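Local coordinates for protein interferon gamma receptor 1 (Gallus gallus, PDB 4EQ3) that probably binds the cytokine interferon gamma at the cell surface as the extracellular part of its receptor alpha chain, at residues W30-M35 and I84-G89; P39-E44 and S63-D68; V19-F24 and D99-Q104. One frame throughout, in Å; residues are numbered along the deposited sequence.

Overall arrangement
Contacts 1 and 2 join the two facing sheets of the N-terminal fibronectin type III-like domain. Strands 17-22, 25-31 and 66-68 form one sheet. Strands 40-46 and 81-88 are neighbours in the other. The centres of contacts 1 and 2 lie about 9 Å apart, and they touch: strands 40-46 and 81-88 pair through their backbones, and Trp30 packs on Phe41 and Ser66. Contact 3 is centred about 23 Å from contact 1 and 18 Å from contact 2. It packs strand 17-22 and the loop after it on segment 99-104, which leads toward the second domain. Along the chain, contact 2 is nested inside contact 1, and both inside contact 3.

Contact 1 (W30-M35 and I84-G89); sequences WQYPSM and IKAIVG
Trp30 and Tyr32 reach across to Ile84, Ala86 and Val88, and every contact between them is apolar or van der Waals. The end of strand 25-31 and the loop after it lie over strand 81-88, which belongs to the facing sheet of this fibronectin type III-like sandwich. The touching parts, taken end to end from Trp30 to Met35 and from Ile84 to Val88, differ by 8° in direction.

The first group is aliphatic on aromatic. Ile84 puts CG2 over one face of the Trp30 indole, near its rim, 4.1 Å above the ring plane. Its CD1 meets Trp30 CE3 at 3.8 Å.

The second group gathers round the phenol. Tyr32 CG is anti to its backbone N, chi1 -157°, which sets the base of the ring on the side of Ala86. Ala86 CB approaches obliquely and lies 3.4 Å from Tyr32 CE1. Val88 CG2 is 3.6 Å from Tyr32 OH. Pro33 CD packs over one face of the same ring, 3.2 Å above its plane. The selenomethionine Met35 adds a looser touch, CG to Val88 CG2 at 4.4 Å, but it is poorly ordered.

Phe41 of strand 40-46 meets both Trp30 and Tyr32 edge-to-face, and so joins the two groups. The phenol hydroxyl has its polar partner elsewhere, in the carbonyl O of Pro12.

Nothing polar links the two segments directly. Their hold on each other therefore rests on the fit of hydrophobic surfaces, while the hydrogen bond to Pro12 ties Tyr32 to the N-terminal part of the chain.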
loop_
_atom_site.group_PDB
_atom_site.type_symbol
_atom_site.label_atom_id
_atom_site.label_comp_id
_atom_site.label_asym_id
_atom_site.label_seq_id
_atom_site.Cartn_x
_atom_site.Cartn_y
_atom_site.Cartn_z
ATOM N N TRP A 30 -15.612 -6.231 7.929
ATOM C CA TRP A 30 -16.189 -7.077 8.953
ATOM C C TRP A 30 -17.290 -7.948 8.358
ATOM O O TRP A 30 -17.647 -7.832 7.176
ATOM C CB TRP A 30 -16.751 -6.230 10.100
ATOM C CG TRP A 30 -17.743 -5.200 9.654
ATOM C CD1 TRP A 30 -19.104 -5.315 9.655
ATOM C CD2 TRP A 30 -17.449 -3.895 9.139
ATOM N NE1 TRP A 30 -19.674 -4.160 9.164
ATOM C CE2 TRP A 30 -18.679 -3.277 8.839
ATOM C CE3 TRP A 30 -16.264 -3.194 8.895
ATOM C CZ2 TRP A 30 -18.757 -1.989 8.318
ATOM C CZ3 TRP A 30 -16.346 -1.914 8.375
ATOM C CH2 TRP A 30 -17.581 -1.327 8.089
ATOM N N GLN A 31 -17.826 -8.826 9.189
ATOM C CA GLN A 31 -18.893 -9.705 8.769
ATOM C C GLN A 31 -20.049 -9.609 9.749
ATOM O O GLN A 31 -19.870 -9.208 10.909
ATOM C CB GLN A 31 -18.376 -11.140 8.665
ATOM C CG GLN A 31 -17.424 -11.352 7.493
ATOM C CD GLN A 31 -16.814 -12.731 7.478
ATOM O OE1 GLN A 31 -16.417 -13.256 8.519
ATOM N NE2 GLN A 31 -16.724 -13.327 6.289
ATOM N N TYR A 32 -21.237 -9.970 9.281
ATOM C CA TYR A 32 -22.416 -9.882 10.118
ATOM C C TYR A 32 -23.400 -11.001 9.818
ATOM O O TYR A 32 -23.540 -11.410 8.665
ATOM C CB TYR A 32 -23.091 -8.526 9.941
ATOM C CG TYR A 32 -23.951 -8.149 11.121
ATOM C CD1 TYR A 32 -23.369 -7.761 12.323
ATOM C CD2 TYR A 32 -25.336 -8.196 11.045
ATOM C CE1 TYR A 32 -24.144 -7.422 13.414
ATOM C CE2 TYR A 32 -26.117 -7.851 12.125
ATOM C CZ TYR A 32 -25.511 -7.467 13.309
ATOM O OH TYR A 32 -26.271 -7.132 14.395
ATOM N N PRO A 33 -24.066 -11.486 10.860
ATOM C CA PRO A 33 -25.084 -12.514 10.709
ATOM C C PRO A 33 -26.306 -12.063 9.938
ATOM O O PRO A 33 -26.574 -10.908 9.836
ATOM C CB PRO A 33 -25.432 -12.873 12.140
ATOM C CG PRO A 33 -25.050 -11.749 12.901
ATOM C CD PRO A 33 -23.893 -11.153 12.270
ATOM N N SER A 34 -26.984 -13.026 9.346
ATOM C CA SER A 34 -28.187 -12.778 8.601
ATOM C C SER A 34 -29.357 -12.385 9.523
ATOM O O SER A 34 -29.636 -13.062 10.483
ATOM C CB SER A 34 -28.523 -13.996 7.749
ATOM O OG SER A 34 -29.559 -13.683 6.902
HETATM N N MSE A 35 -30.023 -11.271 9.229
HETATM C CA MSE A 35 -31.062 -10.759 10.091
HETATM C C MSE A 35 -32.291 -10.626 9.254
HETATM O O MSE A 35 -32.188 -10.570 8.073
HETATM C CB MSE A 35 -30.716 -9.377 10.600
HETATM C CG MSE A 35 -29.560 -9.270 11.468
HETATM SE SE MSE A 35 -29.666 -10.408 12.861
HETATM C CE MSE A 35 -27.971 -10.161 13.676
ATOM N N ILE A 84 -16.531 -0.885 15.432
ATOM C CA ILE A 84 -17.784 -0.861 14.700
ATOM C C ILE A 84 -18.905 -1.392 15.560
ATOM O O ILE A 84 -18.744 -2.396 16.237
ATOM C CB ILE A 84 -17.720 -1.762 13.451
ATOM C CG1 ILE A 84 -16.404 -1.548 12.686
ATOM C CG2 ILE A 84 -18.949 -1.522 12.569
ATOM C CD1 ILE A 84 -15.557 -2.788 12.566
ATOM N N LYS A 85 -20.059 -0.741 15.497
ATOM C CA LYS A 85 -21.251 -1.289 16.135
ATOM C C LYS A 85 -22.320 -1.486 15.073
ATOM O O LYS A 85 -22.296 -0.823 14.039
ATOM C CB LYS A 85 -21.777 -0.355 17.230
ATOM C CG LYS A 85 -22.304 0.972 16.692
ATOM C CD LYS A 85 -22.988 1.789 17.785
ATOM C CE LYS A 85 -23.286 3.198 17.299
ATOM N NZ LYS A 85 -23.999 4.020 18.319
ATOM N N ALA A 86 -23.259 -2.389 15.348
ATOM C CA ALA A 86 -24.367 -2.670 14.440
ATOM C C ALA A 86 -25.679 -2.067 14.930
ATOM O O ALA A 86 -25.975 -2.068 16.128
ATOM C CB ALA A 86 -24.529 -4.168 14.260
ATOM N N ILE A 87 -26.472 -1.566 13.988
ATOM C CA ILE A 87 -27.804 -1.079 14.296
ATOM C C ILE A 87 -28.848 -1.926 13.583
ATOM O O ILE A 87 -28.820 -2.070 12.359
ATOM C CB ILE A 87 -27.979 0.380 13.885
ATOM C CG1 ILE A 87 -26.837 1.226 14.452
ATOM C CG2 ILE A 87 -29.333 0.890 14.357
ATOM C CD1 ILE A 87 -26.809 2.638 13.910
ATOM N N VAL A 88 -29.762 -2.483 14.368
ATOM C CA VAL A 88 -30.799 -3.375 13.873
ATOM C C VAL A 88 -32.151 -2.887 14.378
ATOM O O VAL A 88 -32.492 -3.059 15.548
ATOM C CB VAL A 88 -30.553 -4.819 14.355
ATOM C CG1 VAL A 88 -31.799 -5.671 14.178
ATOM C CG2 VAL A 88 -29.371 -5.429 13.627
ATOM N N GLY A 89 -32.922 -2.270 13.493
ATOM C CA GLY A 89 -34.152 -1.630 13.907
ATOM C C GLY A 89 -33.855 -0.571 14.951
ATOM O O GLY A 89 -33.022 0.311 14.738
#

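Contact 2 (P39-E44 and S63-D68); sequences PHFVVE and SATSCD
Phe41 sets the CD2-CE2 side of its ring rim against the loop Ser63-Ala64-Thr65. This is packing between the two sheets of a fibronectin type III-like sandwich, in the N-terminal domain of the receptor. Strand 40-46 belongs to one sheet and strand 66-68 to the other. The loop leads from strand 54-62, the neighbour of 40-46, across to strand 66-68.

The Phe41 ring meets mostly backbone oxygens. Its CD2 lies 3.5 Å from Ala64 O, which approaches obliquely. Its CE2 has Ser63 O at the ring edge, near the plane, at 4.0 Å. There Ser63 O faces the slightly positive rim hydrogens, which is probably favourable, though weak at this distance. Thr65 CG2 comes to the same CE2 at 3.9 Å. The Phe41 and Thr65 side chains lie side by side and point the same way.

Further along, Val43 and Cys67 point toward each other from the two strands. Val43 CG2 touches Cys67 CB at 4.0 Å. Cys67 SG is anti to its backbone N, chi1 175°, and is bonded to Cys59 SG. That disulfide ties strand 66-68 covalently to strand 54-62, and so links the two sheets close to this contact.

His40 brings CD2 within 4.0 Å of Ser63 N, an oblique contact. Elsewhere, a water joins the two backbones, giving one hydrogen to Pro39 O at 3.1 Å and the other to Ser63 O at 2.9 Å.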
loop_
_atom_site.group_PDB
_atom_site.type_symbol
_atom_site.label_atom_id
_atom_site.label_comp_id
_atom_site.label_asym_id
_atom_site.label_seq_id
_atom_site.Cartn_x
_atom_site.Cartn_y
_atom_site.Cartn_z
ATOM N N PRO A 39 -29.297 -4.635 8.594
ATOM C CA PRO A 39 -28.453 -3.936 9.540
ATOM C C PRO A 39 -27.701 -2.777 8.919
ATOM O O PRO A 39 -27.428 -2.769 7.760
ATOM C CB PRO A 39 -27.470 -5.002 9.974
ATOM C CG PRO A 39 -27.913 -6.216 9.474
ATOM C CD PRO A 39 -28.857 -6.011 8.386
ATOM N N HIS A 40 -27.426 -1.773 9.723
ATOM C CA HIS A 40 -26.524 -0.699 9.321
ATOM C C HIS A 40 -25.426 -0.612 10.370
ATOM O O HIS A 40 -25.573 -1.141 11.468
ATOM C CB HIS A 40 -27.259 0.633 9.197
ATOM C CG HIS A 40 -28.266 0.665 8.093
ATOM N ND1 HIS A 40 -29.486 0.030 8.180
ATOM C CD2 HIS A 40 -28.237 1.259 6.875
ATOM C CE1 HIS A 40 -30.164 0.231 7.063
ATOM N NE2 HIS A 40 -29.428 0.973 6.256
ATOM N N PHE A 41 -24.324 0.049 10.044
ATOM C CA PHE A 41 -23.179 0.041 10.944
ATOM C C PHE A 41 -22.622 1.435 11.212
ATOM O O PHE A 41 -22.832 2.359 10.432
ATOM C CB PHE A 41 -22.080 -0.879 10.400
ATOM C CG PHE A 41 -22.546 -2.283 10.130
ATOM C CD1 PHE A 41 -22.724 -3.181 11.170
ATOM C CD2 PHE A 41 -22.805 -2.706 8.833
ATOM C CE1 PHE A 41 -23.158 -4.473 10.927
ATOM C CE2 PHE A 41 -23.240 -3.998 8.578
ATOM C CZ PHE A 41 -23.419 -4.884 9.622
ATOM N N VAL A 42 -21.923 1.578 12.334
ATOM C CA VAL A 42 -21.231 2.823 12.641
ATOM C C VAL A 42 -19.781 2.543 12.995
ATOM O O VAL A 42 -19.494 1.754 13.901
ATOM C CB VAL A 42 -21.889 3.585 13.807
ATOM C CG1 VAL A 42 -21.178 4.905 14.028
ATOM C CG2 VAL A 42 -23.369 3.823 13.511
ATOM N N VAL A 43 -18.871 3.201 12.286
ATOM C CA VAL A 43 -17.441 2.985 12.481
ATOM C C VAL A 43 -16.812 4.197 13.155
ATOM O O VAL A 43 -17.080 5.337 12.762
ATOM C CB VAL A 43 -16.714 2.752 11.144
ATOM C CG1 VAL A 43 -15.227 2.551 11.376
ATOM C CG2 VAL A 43 -17.321 1.566 10.406
ATOM N N GLU A 44 -15.982 3.947 14.165
ATOM C CA GLU A 44 -15.221 5.015 14.801
ATOM C C GLU A 44 -13.712 4.779 14.723
ATOM O O GLU A 44 -13.252 3.638 14.631
ATOM C CB GLU A 44 -15.640 5.164 16.258
ATOM C CG GLU A 44 -17.101 5.514 16.429
ATOM C CD GLU A 44 -17.415 5.943 17.846
ATOM O OE1 GLU A 44 -16.986 5.249 18.793
ATOM O OE2 GLU A 44 -18.084 6.984 18.007
ATOM N N SER A 63 -24.819 0.411 5.044
ATOM C CA SER A 63 -25.255 -0.975 4.922
ATOM C C SER A 63 -24.092 -1.883 4.537
ATOM O O SER A 63 -24.120 -3.089 4.802
ATOM C CB SER A 63 -26.365 -1.094 3.878
ATOM O OG SER A 63 -25.881 -0.744 2.590
ATOM N N ALA A 64 -23.078 -1.303 3.898
ATOM C CA ALA A 64 -21.893 -2.060 3.494
ATOM C C ALA A 64 -21.142 -2.618 4.699
ATOM O O ALA A 64 -21.178 -2.047 5.783
ATOM C CB ALA A 64 -20.973 -1.193 2.665
ATOM N N THR A 65 -20.469 -3.746 4.506
ATOM C CA THR A 65 -19.683 -4.350 5.570
ATOM C C THR A 65 -18.211 -4.001 5.390
ATOM O O THR A 65 -17.331 -4.829 5.627
ATOM C CB THR A 65 -19.856 -5.872 5.594
ATOM O OG1 THR A 65 -19.741 -6.380 4.261
ATOM C CG2 THR A 65 -21.225 -6.246 6.150
ATOM N N SER A 66 -17.958 -2.776 4.943
ATOM C CA SER A 66 -16.602 -2.288 4.756
ATOM C C SER A 66 -16.584 -0.777 4.898
ATOM O O SER A 66 -17.612 -0.118 4.752
ATOM C CB SER A 66 -16.033 -2.719 3.395
ATOM O OG SER A 66 -16.728 -2.129 2.307
ATOM N N CYS A 67 -15.412 -0.231 5.191
ATOM C CA CYS A 67 -15.261 1.204 5.349
ATOM C C CYS A 67 -13.879 1.613 4.882
ATOM O O CYS A 67 -12.882 1.047 5.336
ATOM C CB CYS A 67 -15.450 1.591 6.823
ATOM S SG CYS A 67 -15.143 3.330 7.161
ATOM N N ASP A 68 -13.810 2.580 3.971
ATOM C CA ASP A 68 -12.526 3.049 3.459
ATOM C C ASP A 68 -11.968 4.064 4.442
ATOM O O ASP A 68 -12.553 5.129 4.641
ATOM C CB ASP A 68 -12.675 3.674 2.057
ATOM C CG ASP A 68 -11.329 4.047 1.421
ATOM O OD1 ASP A 68 -10.274 3.911 2.074
ATOM O OD2 ASP A 68 -11.313 4.476 0.250
HETATM O O HOH W 1 -26.143 -4.865 5.871
#

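Contact 3 (V19-F24 and D99-Q104)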
loop_
_atom_site.group_PDB
_atom_site.type_symbol
_atom_site.label_atom_id
_atom_site.label_comp_id
_atom_site.label_asym_id
_atom_site.label_seq_id
_atom_site.Cartn_x
_atom_site.Cartn_y
_atom_site.Cartn_z
ATOM N N VAL A 19 -8.445 -5.050 9.113
ATOM C CA VAL A 19 -7.958 -3.855 8.447
ATOM C C VAL A 19 -6.942 -4.307 7.406
ATOM O O VAL A 19 -5.952 -4.962 7.736
ATOM C CB VAL A 19 -7.291 -2.853 9.416
ATOM C CG1 VAL A 19 -6.803 -1.639 8.643
ATOM C CG2 VAL A 19 -8.255 -2.429 10.525
ATOM N N LYS A 20 -7.221 -4.003 6.143
ATOM C CA LYS A 20 -6.324 -4.347 5.044
ATOM C C LYS A 20 -5.780 -3.073 4.429
ATOM O O LYS A 20 -6.542 -2.238 3.953
ATOM C CB LYS A 20 -7.083 -5.136 3.984
ATOM C CG LYS A 20 -7.725 -6.383 4.522
ATOM C CD LYS A 20 -6.681 -7.399 4.938
ATOM C CE LYS A 20 -6.001 -8.003 3.726
ATOM N NZ LYS A 20 -5.448 -9.347 4.045
ATOM N N SER A 21 -4.464 -2.929 4.421
ATOM C CA SER A 21 -3.832 -1.727 3.909
ATOM C C SER A 21 -2.788 -2.094 2.874
ATOM O O SER A 21 -1.849 -2.830 3.169
ATOM C CB SER A 21 -3.170 -0.950 5.047
ATOM O OG SER A 21 -2.524 0.207 4.558
ATOM N N LYS A 22 -2.978 -1.645 1.653
ATOM C CA LYS A 22 -2.031 -1.841 0.568
ATOM C C LYS A 22 -1.885 -0.639 -0.332
ATOM O O LYS A 22 -2.871 -0.154 -0.814
ATOM C CB LYS A 22 -2.406 -3.076 -0.245
ATOM C CG LYS A 22 -1.501 -3.477 -1.385
ATOM C CD LYS A 22 -1.084 -4.850 -1.235
ATOM C CE LYS A 22 -1.529 -5.764 -2.362
ATOM N NZ LYS A 22 -1.802 -7.143 -1.913
ATOM N N ASN A 23 -0.646 -0.196 -0.545
ATOM C CA ASN A 23 -0.378 0.951 -1.403
ATOM C C ASN A 23 -1.096 2.187 -0.893
ATOM O O ASN A 23 -1.511 3.045 -1.672
ATOM C CB ASN A 23 -0.789 0.652 -2.836
ATOM C CG ASN A 23 0.086 -0.396 -3.482
ATOM O OD1 ASN A 23 -0.320 -1.060 -4.446
ATOM N ND2 ASN A 23 1.292 -0.557 -2.960
ATOM N N PHE A 24 -1.238 2.263 0.428
ATOM C CA PHE A 24 -1.813 3.431 1.088
ATOM C C PHE A 24 -3.320 3.531 0.928
ATOM O O PHE A 24 -3.923 4.531 1.305
ATOM C CB PHE A 24 -1.113 4.706 0.620
ATOM C CG PHE A 24 0.348 4.732 0.958
ATOM C CD1 PHE A 24 0.765 5.030 2.248
ATOM C CD2 PHE A 24 1.303 4.437 -0.000
ATOM C CE1 PHE A 24 2.119 5.049 2.567
ATOM C CE2 PHE A 24 2.652 4.447 0.313
ATOM C CZ PHE A 24 3.062 4.757 1.594
ATOM N N ASP A 99 -7.645 -4.909 16.098
ATOM C CA ASP A 99 -6.258 -4.925 16.540
ATOM C C ASP A 99 -5.669 -3.533 16.358
ATOM O O ASP A 99 -6.160 -2.733 15.550
ATOM C CB ASP A 99 -5.421 -5.908 15.717
ATOM C CG ASP A 99 -5.836 -7.360 15.917
ATOM O OD1 ASP A 99 -6.440 -7.686 16.967
ATOM O OD2 ASP A 99 -5.541 -8.178 15.016
ATOM N N GLU A 100 -4.614 -3.245 17.113
ATOM C CA GLU A 100 -3.848 -2.025 16.916
ATOM C C GLU A 100 -3.361 -1.964 15.474
ATOM O O GLU A 100 -2.932 -2.971 14.912
ATOM C CB GLU A 100 -2.642 -2.009 17.855
ATOM C CG GLU A 100 -1.671 -0.869 17.609
ATOM C CD GLU A 100 -0.574 -0.819 18.672
ATOM O OE1 GLU A 100 -0.520 -1.737 19.515
ATOM O OE2 GLU A 100 0.225 0.134 18.662
ATOM N N PHE A 101 -3.414 -0.779 14.882
ATOM C CA PHE A 101 -2.973 -0.626 13.503
ATOM C C PHE A 101 -1.909 0.447 13.386
ATOM O O PHE A 101 -2.102 1.584 13.824
ATOM C CB PHE A 101 -4.144 -0.323 12.560
ATOM C CG PHE A 101 -3.716 -0.015 11.141
ATOM C CD1 PHE A 101 -3.534 -1.038 10.216
ATOM C CD2 PHE A 101 -3.487 1.289 10.738
ATOM C CE1 PHE A 101 -3.137 -0.756 8.906
ATOM C CE2 PHE A 101 -3.095 1.580 9.433
ATOM C CZ PHE A 101 -2.915 0.559 8.519
ATOM N N VAL A 102 -0.789 0.063 12.785
ATOM C CA VAL A 102 0.302 0.972 12.496
ATOM C C VAL A 102 0.693 0.822 11.035
ATOM O O VAL A 102 1.122 -0.250 10.613
ATOM C CB VAL A 102 1.519 0.650 13.367
ATOM C CG1 VAL A 102 2.607 1.657 13.110
ATOM C CG2 VAL A 102 1.119 0.638 14.838
ATOM N N LEU A 103 0.535 1.890 10.263
ATOM C CA LEU A 103 0.753 1.825 8.819
ATOM C C LEU A 103 2.134 1.296 8.449
ATOM O O LEU A 103 2.259 0.465 7.559
ATOM C CB LEU A 103 0.498 3.183 8.160
ATOM C CG LEU A 103 0.561 3.202 6.625
ATOM C CD1 LEU A 103 -0.505 2.297 6.020
ATOM C CD2 LEU A 103 0.409 4.627 6.112
ATOM N N GLN A 104 3.165 1.766 9.145
ATOM C CA GLN A 104 4.537 1.336 8.885
ATOM C C GLN A 104 4.726 -0.163 9.103
ATOM O O GLN A 104 5.556 -0.799 8.447
ATOM C CB GLN A 104 5.518 2.110 9.785
ATOM C CG GLN A 104 6.968 1.644 9.703
ATOM C CD GLN A 104 7.286 0.534 10.684
ATOM O OE1 GLN A 104 6.894 0.590 11.849
ATOM N NE2 GLN A 104 8.001 -0.479 10.220
#
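Phe101 and Leu103 pack against Val19, Ser21 and Phe24. The contact joins the first strand of the N-terminal fibronectin type III-like domain to the segment that leads out of it. Val19 and Ser21, two apart on strand 17-22, both point toward the partner segment.

Phe101 CG is anti to its backbone N, chi1 174°, which starts the ring off in the direction of Ser21. Its side chain crosses that of Val19 at about a right angle. Val19 CG1 meets Phe101 CD1 obliquely at 3.7 Å. Farther round the ring, Ser21 CB lies at the edge near the plane, 3.8 Å from Phe101 CZ. Ser21 OG is also in the ring plane at that edge.

Leu103 sits in the first turn of helix 103-106, with Val102 at the N-cap position. Its CG is anti to the backbone N, chi1 -174°, and a chi2 of 62° turns CD1 toward Ser21. The two methyls divide between partners. CD1 comes to 3.3 Å from Ser21 OG, a close approach of a methyl to a hydroxyl. CD2 meets the edge of the Phe24 ring, 3.9 Å from CD1 of that ring, and the two side chains cross at about a right angle. Phe24 also meets Phe132 and Phe196 edge-to-face. This carries the packing on from the loop after strand 17-22 to the second fibronectin type III domain.

Ser21 is buried, and its hydroxyl is hydrogen-bonded to Thr26 OG1 on the neighbouring strand. With that polar group paired within its own sheet, what passes between the two segments is van der Waals packing of aromatic, aliphatic and serine surfaces.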